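Side-chain contact in ORF34P2 (Lactococcus phage p2, PDB 2WKD), which binds single-stranded DNA, probably with nanomolar affinity and without sequence specificity: residues P51-M56 / V84-I89. The protein carries 2 engineered substitutions. Residues are numbered along the deposited sequence; the frame is centred on the assembly and turned at random.
Sequences PDFIQM and VEKVFI. Engineered in segment 51-56: Met56 (natural residue Leu).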
# COMPACT_ATOMS: atom_id res chain seq x y z
N PRO A 51 15.30 10.05 6.04
CA PRO A 51 16.77 10.14 6.13
C PRO A 51 17.21 11.60 6.35
O PRO A 51 16.48 12.53 5.99
CB PRO A 51 17.27 9.64 4.77
CG PRO A 51 16.07 9.38 3.92
CD PRO A 51 14.84 9.41 4.80
N ASP A 52 18.40 11.79 6.91
CA ASP A 52 18.87 13.13 7.29
C ASP A 52 18.96 14.12 6.13
O ASP A 52 18.78 15.30 6.33
CB ASP A 52 20.22 13.07 8.01
CG ASP A 52 20.15 12.39 9.38
OD1 ASP A 52 19.03 12.19 9.92
OD2 ASP A 52 21.23 12.07 9.93
N PHE A 53 19.24 13.63 4.92
CA PHE A 53 19.45 14.54 3.78
C PHE A 53 18.15 15.19 3.24
O PHE A 53 18.20 16.22 2.56
CB PHE A 53 20.19 13.83 2.65
CG PHE A 53 19.30 12.94 1.82
CD1 PHE A 53 18.71 13.43 0.66
CD2 PHE A 53 19.07 11.62 2.20
CE1 PHE A 53 17.89 12.61 -0.10
CE2 PHE A 53 18.26 10.80 1.44
CZ PHE A 53 17.66 11.29 0.30
N ILE A 54 17.00 14.58 3.54
CA ILE A 54 15.71 15.10 3.11
C ILE A 54 15.46 16.48 3.71
O ILE A 54 15.72 16.69 4.88
CB ILE A 54 14.56 14.11 3.45
CG1 ILE A 54 14.68 12.84 2.58
CG2 ILE A 54 13.19 14.75 3.24
CD1 ILE A 54 14.60 13.10 1.08
N GLN A 55 14.96 17.39 2.89
CA GLN A 55 14.65 18.77 3.29
C GLN A 55 13.18 19.12 3.07
O GLN A 55 12.53 18.55 2.20
CB GLN A 55 15.55 19.75 2.53
CG GLN A 55 16.99 19.72 3.03
CD GLN A 55 17.74 20.99 2.71
OE1 GLN A 55 18.21 21.18 1.58
NE2 GLN A 55 17.87 21.87 3.70
N MSE A 56 12.66 20.05 3.86
CA MSE A 56 11.31 20.55 3.66
C MSE A 56 11.16 21.04 2.22
O MSE A 56 12.01 21.79 1.72
CB MSE A 56 10.97 21.68 4.64
CG MSE A 56 11.05 21.27 6.12
SE MSE A 56 9.74 19.90 6.57
CE MSE A 56 8.19 21.05 6.81
N VAL A 84 13.25 5.21 1.57
CA VAL A 84 12.85 6.57 1.25
C VAL A 84 13.81 7.10 0.18
O VAL A 84 15.02 7.08 0.36
CB VAL A 84 12.80 7.52 2.50
CG1 VAL A 84 12.30 8.93 2.11
CG2 VAL A 84 11.90 6.95 3.60
N GLU A 85 13.24 7.55 -0.94
CA GLU A 85 14.02 8.08 -2.05
C GLU A 85 13.58 9.49 -2.35
O GLU A 85 12.38 9.78 -2.36
CB GLU A 85 13.85 7.22 -3.32
CG GLU A 85 14.53 5.85 -3.24
CD GLU A 85 14.20 4.94 -4.41
OE1 GLU A 85 13.02 4.56 -4.57
OE2 GLU A 85 15.13 4.59 -5.18
N LYS A 86 14.55 10.37 -2.57
CA LYS A 86 14.27 11.71 -3.08
C LYS A 86 13.91 11.61 -4.57
O LYS A 86 14.60 10.94 -5.32
CB LYS A 86 15.50 12.61 -2.90
CG LYS A 86 15.24 14.07 -3.23
CD LYS A 86 16.39 14.96 -2.79
CE LYS A 86 16.18 16.40 -3.26
NZ LYS A 86 17.34 17.27 -2.90
N VAL A 87 12.84 12.30 -4.98
CA VAL A 87 12.39 12.36 -6.38
C VAL A 87 12.77 13.70 -6.99
O VAL A 87 12.58 14.75 -6.37
CB VAL A 87 10.85 12.18 -6.48
CG1 VAL A 87 10.37 12.27 -7.96
CG2 VAL A 87 10.42 10.86 -5.87
N PHE A 88 13.28 13.68 -8.22
CA PHE A 88 13.71 14.92 -8.88
C PHE A 88 12.79 15.34 -10.03
O PHE A 88 12.34 14.50 -10.80
CB PHE A 88 15.15 14.80 -9.36
CG PHE A 88 16.13 14.60 -8.25
CD1 PHE A 88 16.78 15.69 -7.68
CD2 PHE A 88 16.38 13.32 -7.74
CE1 PHE A 88 17.68 15.51 -6.62
CE2 PHE A 88 17.28 13.13 -6.68
CZ PHE A 88 17.93 14.24 -6.12
N ILE A 89 12.55 16.65 -10.12
CA ILE A 89 11.73 17.25 -11.18
C ILE A 89 12.55 18.23 -12.01
O ILE A 89 13.47 17.84 -12.72
CB ILE A 89 10.48 17.99 -10.61
CG1 ILE A 89 9.48 17.01 -9.99
CG2 ILE A 89 9.81 18.82 -11.70
CD1 ILE A 89 9.71 16.69 -8.49
O HOH W 1 17.31 17.00 0.10
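A type I beta turn, Pro51 to Ile54, in the loop that links strands 45-49 and 59-68 of this OB-fold protein, lays Pro51, Phe53 and Ile54 against Val84 and Lys86 on strand 77-87. The backbone bond from Ile54 N to Pro51 O (3.2 Å) closes the turn. From the strand, Val84 and Lys86, two residues apart, both point toward the loop, while Glu85 between them points away and pairs through its backbone with Thr61 of strand 59-68.

The Pro51 ring meets Val84 with its CD corner, which lies 3.6 Å from Val84 CB and 3.7 Å from Val84 CG1. Pro51 CD also touches CG2 and thus meets all three carbons of the isopropyl group, whereas Pro51 CG reaches only Val84 CB. Two residues of the turn, Phe53 and Ile54, converge on Lys86 CB. Phe53 offers it a ring edge rather than a face: CE1 is 3.7 Å from Lys86 CB, which sits close to the ring plane, and 3.9 Å from Lys86 CD farther along the chain. One face of the same ring is backed by Ile54 CG1, offset toward the rim. Ile54, buried and also packed on Val60, touches Lys86 CB with its terminal CD1 at a looser 4.1 Å.

Lys86 CG stands anti to the backbone N (chi1 -173°) and the chain stays extended beyond it, carrying the ammonium group past the phenyl edge toward Asp58, with which it forms a weak, long ion pair. A water joins the two segments, donating to Phe53 O at 2.7 Å and accepting from Lys86 NZ at 3.0 Å.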